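Local coordinates for transcription inhibitor protein Gfh1 (Thermus thermophilus, PDB 2F23) that inhibits all catalytic activities of RNA polymerase by partially occluding its substrate-binding site, so that NTPs cannot bind, at residues S101-P107 against T115-D121; G86-E90 against V152-G156. All blocks are in the same frame, centred on the assembly; numbering follows the deposited sequence.

Contact 1: S101-P107 against T115-D121; sequences SVQVVSP and TPMKISD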
ATOM      1  N   SER A 101      -3.762   4.497 -12.222  1.00 12.85           N
ATOM      2  CA  SER A 101      -4.697   5.611 -12.219  1.00 12.31           C
ATOM      3  C   SER A 101      -6.098   5.064 -12.454  1.00 11.04           C
ATOM      4  O   SER A 101      -6.282   4.037 -13.112  1.00 11.55           O
ATOM      5  CB  SER A 101      -4.340   6.649 -13.290  1.00 12.88           C
ATOM      6  OG  SER A 101      -4.424   6.098 -14.587  1.00 16.42           O
ATOM      7  N   VAL A 102      -7.083   5.744 -11.889  1.00 10.26           N
ATOM      8  CA  VAL A 102      -8.470   5.324 -12.024  1.00  9.66           C
ATOM      9  C   VAL A 102      -9.360   6.546 -12.099  1.00  9.32           C
ATOM     10  O   VAL A 102      -8.956   7.646 -11.731  1.00 10.26           O
ATOM     11  CB  VAL A 102      -8.931   4.491 -10.804  1.00 10.43           C
ATOM     12  CG1 VAL A 102      -8.052   3.272 -10.636  1.00  9.70           C
ATOM     13  CG2 VAL A 102      -8.900   5.352  -9.544  1.00 11.12           C
ATOM     14  N   GLN A 103     -10.570   6.354 -12.603  1.00 10.41           N
ATOM     15  CA  GLN A 103     -11.528   7.439 -12.648  1.00  9.78           C
ATOM     16  C   GLN A 103     -12.806   6.900 -12.039  1.00 10.61           C
ATOM     17  O   GLN A 103     -13.296   5.845 -12.442  1.00 10.13           O
ATOM     18  CB  GLN A 103     -11.805   7.922 -14.075  1.00 12.52           C
ATOM     19  CG  GLN A 103     -12.872   9.009 -14.100  1.00 12.59           C
ATOM     20  CD  GLN A 103     -13.127   9.587 -15.476  1.00 14.24           C
ATOM     21  OE1 GLN A 103     -13.277   8.855 -16.455  1.00 15.85           O
ATOM     22  NE2 GLN A 103     -13.198  10.915 -15.553  1.00 17.67           N
ATOM     23  N   VAL A 104     -13.328   7.609 -11.046  1.00  9.65           N
ATOM     24  CA  VAL A 104     -14.564   7.196 -10.402  1.00  9.78           C
ATOM     25  C   VAL A 104     -15.707   7.604 -11.326  1.00 11.55           C
ATOM     26  O   VAL A 104     -15.815   8.765 -11.717  1.00 11.00           O
ATOM     27  CB  VAL A 104     -14.735   7.876  -9.021  1.00  9.98           C
ATOM     28  CG1 VAL A 104     -16.073   7.502  -8.423  1.00 11.93           C
ATOM     29  CG2 VAL A 104     -13.610   7.439  -8.079  1.00 10.76           C
ATOM     30  N   VAL A 105     -16.548   6.642 -11.692  1.00  9.78           N
ATOM     31  CA  VAL A 105     -17.664   6.924 -12.587  1.00 11.24           C
ATOM     32  C   VAL A 105     -18.942   6.259 -12.097  1.00 10.84           C
ATOM     33  O   VAL A 105     -18.925   5.503 -11.128  1.00 11.34           O
ATOM     34  CB  VAL A 105     -17.366   6.414 -14.016  1.00 11.20           C
ATOM     35  CG1 VAL A 105     -16.140   7.130 -14.582  1.00 11.99           C
ATOM     36  CG2 VAL A 105     -17.120   4.907 -13.992  1.00 10.01           C
ATOM     37  N   SER A 106     -20.054   6.547 -12.761  1.00 12.38           N
ATOM     38  CA  SER A 106     -21.311   5.923 -12.377  1.00 11.89           C
ATOM     39  C   SER A 106     -21.241   4.446 -12.745  1.00 12.69           C
ATOM     40  O   SER A 106     -20.496   4.054 -13.643  1.00 13.44           O
ATOM     41  CB  SER A 106     -22.487   6.593 -13.089  1.00 15.84           C
ATOM     42  OG  SER A 106     -22.690   7.900 -12.584  1.00 23.03           O
ATOM     43  N   PRO A 107     -22.011   3.601 -12.047  1.00 12.05           N
ATOM     44  CA  PRO A 107     -22.024   2.160 -12.305  1.00 13.63           C
ATOM     45  C   PRO A 107     -22.117   1.772 -13.780  1.00 13.06           C
ATOM     46  O   PRO A 107     -21.404   0.880 -14.233  1.00 15.53           O
ATOM     47  CB  PRO A 107     -23.227   1.686 -11.499  1.00 14.33           C
ATOM     48  CG  PRO A 107     -23.169   2.576 -10.301  1.00 13.84           C
ATOM     49  CD  PRO A 107     -22.907   3.936 -10.923  1.00 14.82           C
ATOM     50  N   THR A 115      -7.678   2.621 -19.125  1.00 14.43           N
ATOM     51  CA  THR A 115      -6.613   3.281 -18.381  1.00 14.93           C
ATOM     52  C   THR A 115      -6.809   4.774 -18.608  1.00 14.90           C
ATOM     53  O   THR A 115      -6.679   5.258 -19.729  1.00 13.76           O
ATOM     54  CB  THR A 115      -5.206   2.896 -18.885  1.00 14.65           C
ATOM     55  OG1 THR A 115      -5.001   1.490 -18.715  1.00 16.55           O
ATOM     56  CG2 THR A 115      -4.140   3.650 -18.096  1.00 15.90           C
ATOM     57  N   PRO A 116      -7.160   5.518 -17.549  1.00 14.20           N
ATOM     58  CA  PRO A 116      -7.375   5.012 -16.189  1.00 14.27           C
ATOM     59  C   PRO A 116      -8.549   4.040 -16.091  1.00 13.39           C
ATOM     60  O   PRO A 116      -9.483   4.103 -16.892  1.00 11.87           O
ATOM     61  CB  PRO A 116      -7.607   6.286 -15.382  1.00 15.02           C
ATOM     62  CG  PRO A 116      -8.215   7.217 -16.380  1.00 18.69           C
ATOM     63  CD  PRO A 116      -7.366   6.975 -17.603  1.00 14.76           C
ATOM     64  N   MET A 117      -8.490   3.137 -15.117  1.00 13.34           N
ATOM     65  CA  MET A 117      -9.570   2.176 -14.925  1.00 14.01           C
ATOM     66  C   MET A 117     -10.818   2.949 -14.519  1.00 12.37           C
ATOM     67  O   MET A 117     -10.768   3.748 -13.588  1.00 13.78           O
ATOM     68  CB  MET A 117      -9.239   1.178 -13.801  1.00 16.20           C
ATOM     69  CG  MET A 117      -8.133   0.168 -14.081  1.00 19.17           C
ATOM     70  SD  MET A 117      -8.344  -1.375 -13.111  1.00 21.33           S
ATOM     71  CE  MET A 117      -9.077  -0.778 -11.651  1.00 12.09           C
ATOM     72  N   LYS A 118     -11.929   2.727 -15.217  1.00 11.76           N
ATOM     73  CA  LYS A 118     -13.177   3.395 -14.867  1.00 12.31           C
ATOM     74  C   LYS A 118     -13.845   2.515 -13.820  1.00 13.43           C
ATOM     75  O   LYS A 118     -14.353   1.436 -14.123  1.00 12.33           O
ATOM     76  CB  LYS A 118     -14.079   3.556 -16.090  1.00 13.48           C
ATOM     77  CG  LYS A 118     -13.555   4.564 -17.101  1.00 15.98           C
ATOM     78  CD  LYS A 118     -14.602   4.891 -18.153  1.00 15.39           C
ATOM     79  CE  LYS A 118     -14.079   5.910 -19.152  1.00 17.91           C
ATOM     80  NZ  LYS A 118     -12.960   5.351 -19.962  1.00 20.07           N
ATOM     81  N   ILE A 119     -13.822   2.992 -12.581  1.00 11.74           N
ATOM     82  CA  ILE A 119     -14.365   2.263 -11.446  1.00 12.34           C
ATOM     83  C   ILE A 119     -15.700   2.831 -10.986  1.00 12.64           C
ATOM     84  O   ILE A 119     -15.837   4.037 -10.792  1.00 10.55           O
ATOM     85  CB  ILE A 119     -13.363   2.318 -10.278  1.00 14.27           C
ATOM     86  CG1 ILE A 119     -12.006   1.796 -10.749  1.00 17.40           C
ATOM     87  CG2 ILE A 119     -13.871   1.507  -9.094  1.00 16.17           C
ATOM     88  CD1 ILE A 119     -10.918   1.963  -9.733  1.00 20.71           C
ATOM     89  N   SER A 120     -16.679   1.949 -10.807  1.00 10.63           N
ATOM     90  CA  SER A 120     -18.003   2.358 -10.357  1.00 10.30           C
ATOM     91  C   SER A 120     -17.934   2.912  -8.942  1.00 10.96           C
ATOM     92  O   SER A 120     -17.277   2.332  -8.080  1.00 10.37           O
ATOM     93  CB  SER A 120     -18.951   1.159 -10.388  1.00 10.00           C
ATOM     94  OG  SER A 120     -20.152   1.437  -9.685  1.00 13.05           O
ATOM     95  N   ASP A 121     -18.608   4.034  -8.701  1.00 10.76           N
ATOM     96  CA  ASP A 121     -18.600   4.624  -7.373  1.00 11.27           C
ATOM     97  C   ASP A 121     -19.356   3.762  -6.363  1.00 11.05           C
ATOM     98  O   ASP A 121     -19.268   3.994  -5.163  1.00 12.10           O
ATOM     99  CB  ASP A 121     -19.167   6.056  -7.399  1.00 13.54           C
ATOM    100  CG  ASP A 121     -20.614   6.127  -7.858  1.00 16.74           C
ATOM    101  OD1 ASP A 121     -21.152   7.256  -7.884  1.00 19.28           O
ATOM    102  OD2 ASP A 121     -21.215   5.087  -8.194  1.00 16.71           O
TER
HETATM  103  O   HOH W   1     -23.378   7.477  -9.644  1.00 22.56           O
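Two parallel strands, 101-105 and 117-120, pair here at one border of the mixed sheet in the C-terminal, FKBP-like domain of this GreA/GreB relative; strand 117-120 is outermost within the chain. The short axes approach to 4.6 Å with an angle of 37° between their directions, a strongly twisted parallel pair. Five backbone hydrogen bonds set the register. Met117 N donates to Ser101 O (3.1 Å), Gln103 N to Met117 O (2.8 Å), Ile119 N to Gln103 O (2.9 Å), Val105 N to Ile119 O (2.8 Å) and Asp121 N to Val105 O (2.9 Å). Gln103 thus brackets its bridge partner Lys118 by bonding to Met117 and Ile119, and Val105 brackets Ser120 through Ile119 and Asp121, the pattern of a parallel ladder.

One face carries Val102, Val104, Met117 and Ile119, all buried; Val102 CG1 lies 3.3 Å from Ile119 CD1, and helix 124-129 covers this side through Leu129 and Met125. On the other face Val105 CG2 rests 3.9 Å from Lys118 CB, while the amine of Lys118 forms a salt bridge with Asp114. The cis peptide before Pro116 leads into the strand, and Pro116 CB reaches 3.3 Å from Ser101 OG. Beyond the last backbone bond, water 1 joins Ser106 OG (3.0 Å) to Asp121 OD1 (2.8 Å), donating to the carboxylate.

Contact 2: G86-E90 against V152-G156; sequences GSVVE and VAIHG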
ATOM      1  N   GLY A  86     -16.447  11.374 -11.197  1.00  9.95           N
ATOM      2  CA  GLY A  86     -15.741  12.101 -12.239  1.00  9.84           C
ATOM      3  C   GLY A  86     -14.261  12.342 -11.990  1.00 10.99           C
ATOM      4  O   GLY A  86     -13.521  12.707 -12.908  1.00 12.94           O
ATOM      5  N   SER A  87     -13.816  12.144 -10.755  1.00  9.20           N
ATOM      6  CA  SER A  87     -12.410  12.368 -10.426  1.00  7.38           C
ATOM      7  C   SER A  87     -11.467  11.322 -10.991  1.00  6.63           C
ATOM      8  O   SER A  87     -11.750  10.126 -10.940  1.00  6.80           O
ATOM      9  CB  SER A  87     -12.202  12.406  -8.907  1.00  6.71           C
ATOM     10  OG  SER A  87     -12.891  13.482  -8.300  1.00  7.98           O
ATOM     11  N   VAL A  88     -10.343  11.786 -11.531  1.00  6.97           N
ATOM     12  CA  VAL A  88      -9.310  10.895 -12.037  1.00  8.01           C
ATOM     13  C   VAL A  88      -8.277  10.911 -10.916  1.00  8.04           C
ATOM     14  O   VAL A  88      -7.809  11.972 -10.495  1.00  9.58           O
ATOM     15  CB  VAL A  88      -8.670  11.412 -13.335  1.00  7.97           C
ATOM     16  CG1 VAL A  88      -7.479  10.537 -13.695  1.00  8.74           C
ATOM     17  CG2 VAL A  88      -9.701  11.393 -14.465  1.00  7.93           C
ATOM     18  N   VAL A  89      -7.934   9.729 -10.428  1.00  8.14           N
ATOM     19  CA  VAL A  89      -7.013   9.621  -9.312  1.00  7.35           C
ATOM     20  C   VAL A  89      -5.754   8.841  -9.650  1.00  7.86           C
ATOM     21  O   VAL A  89      -5.822   7.740 -10.200  1.00  8.44           O
ATOM     22  CB  VAL A  89      -7.719   8.921  -8.127  1.00  7.63           C
ATOM     23  CG1 VAL A  89      -6.892   9.041  -6.856  1.00 10.05           C
ATOM     24  CG2 VAL A  89      -9.102   9.513  -7.934  1.00  9.43           C
ATOM     25  N   GLU A  90      -4.608   9.425  -9.318  1.00  6.23           N
ATOM     26  CA  GLU A  90      -3.321   8.776  -9.527  1.00  7.60           C
ATOM     27  C   GLU A  90      -2.944   8.170  -8.182  1.00  7.63           C
ATOM     28  O   GLU A  90      -2.961   8.859  -7.161  1.00  9.43           O
ATOM     29  CB  GLU A  90      -2.273   9.794  -9.969  1.00 10.95           C
ATOM     30  CG  GLU A  90      -2.529  10.353 -11.356  1.00 17.06           C
ATOM     31  CD  GLU A  90      -1.522  11.407 -11.756  1.00 22.50           C
ATOM     32  OE1 GLU A  90      -0.308  11.166 -11.580  1.00 24.84           O
ATOM     33  OE2 GLU A  90      -1.946  12.471 -12.254  1.00 26.04           O
ATOM     34  N   VAL A 152      -1.781  10.091  -4.902  1.00  9.09           N
ATOM     35  CA  VAL A 152      -0.762  11.035  -5.342  1.00 10.12           C
ATOM     36  C   VAL A 152      -1.310  12.300  -5.991  1.00  9.89           C
ATOM     37  O   VAL A 152      -0.754  13.390  -5.809  1.00 11.60           O
ATOM     38  CB  VAL A 152       0.210  10.344  -6.324  1.00 12.41           C
ATOM     39  CG1 VAL A 152       1.219  11.341  -6.872  1.00 14.00           C
ATOM     40  CG2 VAL A 152       0.928   9.210  -5.607  1.00 12.03           C
ATOM     41  N   ALA A 153      -2.396  12.158  -6.742  1.00  8.39           N
ATOM     42  CA  ALA A 153      -3.000  13.295  -7.425  1.00  8.88           C
ATOM     43  C   ALA A 153      -4.477  13.050  -7.699  1.00  7.97           C
ATOM     44  O   ALA A 153      -4.911  11.907  -7.847  1.00  8.20           O
ATOM     45  CB  ALA A 153      -2.266  13.555  -8.743  1.00  8.33           C
ATOM     46  N   ILE A 154      -5.242  14.137  -7.759  1.00  8.20           N
ATOM     47  CA  ILE A 154      -6.674  14.079  -8.044  1.00  7.55           C
ATOM     48  C   ILE A 154      -6.980  15.235  -8.986  1.00  9.06           C
ATOM     49  O   ILE A 154      -6.611  16.376  -8.708  1.00 12.24           O
ATOM     50  CB  ILE A 154      -7.528  14.274  -6.768  1.00  7.08           C
ATOM     51  CG1 ILE A 154      -7.209  13.182  -5.748  1.00  7.45           C
ATOM     52  CG2 ILE A 154      -9.021  14.258  -7.132  1.00  8.19           C
ATOM     53  CD1 ILE A 154      -7.792  13.459  -4.378  1.00  9.76           C
ATOM     54  N   HIS A 155      -7.638  14.949 -10.101  1.00 10.78           N
ATOM     55  CA  HIS A 155      -7.981  16.008 -11.041  1.00 13.21           C
ATOM     56  C   HIS A 155      -9.144  15.617 -11.931  1.00 15.75           C
ATOM     57  O   HIS A 155      -9.665  14.507 -11.842  1.00 15.61           O
ATOM     58  CB  HIS A 155      -6.776  16.377 -11.910  1.00 15.74           C
ATOM     59  CG  HIS A 155      -6.144  15.210 -12.599  1.00 16.61           C
ATOM     60  ND1 HIS A 155      -5.092  14.505 -12.054  1.00 20.86           N
ATOM     61  CD2 HIS A 155      -6.422  14.614 -13.782  1.00 17.92           C
ATOM     62  CE1 HIS A 155      -4.748  13.527 -12.872  1.00 19.65           C
ATOM     63  NE2 HIS A 155      -5.541  13.570 -13.928  1.00 19.04           N
ATOM     64  N   GLY A 156      -9.551  16.546 -12.789  1.00 17.90           N
ATOM     65  CA  GLY A 156     -10.651  16.275 -13.694  1.00 19.39           C
ATOM     66  C   GLY A 156     -10.170  15.519 -14.917  1.00 21.82           C
ATOM     67  O   GLY A 156      -8.948  15.285 -15.026  1.00 22.70           O
ATOM     68  OXT GLY A 156     -11.011  15.159 -15.767  1.00 24.86           O
TER
HETATM   69  O   HOH W   2     -13.911  14.853 -14.998  1.00 33.34           O
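Strands 88-90 and 152-155 form an antiparallel pair, their short axes at 171° and 4.7 Å apart. Val88 and His155 are a hydrogen-bonded pair (Val88 N to His155 O 2.8 Å, His155 N to Val88 O 3.0 Å), Glu90 N donates to Ala153 O (2.9 Å), and Val89 and Ile154 form the non-hydrogen-bonded pair between. Val152 and Ala153 both face Glu90 in a classic beta bulge: Val152 N donates to Glu90 O at 2.8 Å, Ala153 N to Glu90 O only weakly, at 3.4 Å.

His155, at chi1 53° (p), folds its ring across to the partner strand, under Val88 O and with NE2 3.6 Å from Val88 CG1. Glu90, chi1 m and chi2 t, extends over that strand, so OE2 lies 3.7 Å from Ala153 CB and, at the ring edge, 3.1 Å from His155 CE1. On the opposite face Val89 and Ile154 are buried.

Strand 88-92 lies between strands 145-155 and 99-105, and Ile83, in the loop before it, touches both Val89 and Ile154.

Both contacts belong to one mixed sheet, and their centres are 10 Å apart. Strands 99-105 and 88-92 lie side by side in it: a probable hydrogen bond from Val89 N to Val102 O (2.7 Å) links them, and one from Gly86 N to Val104 O (2.7 Å) continues the link from the turn before strand 88-92. Contact 1 is nested within the chain loop that contact 2 closes: a parallel pairing of segments 8 residues apart inside an antiparallel one spanning 62. Contact 1 is partly buried (621 Å² covered), with a helix over its apolar face. Contact 2 is more superficial (440 Å²); on its partly exposed face a histidine ring edge lies against a glutamate carboxylate.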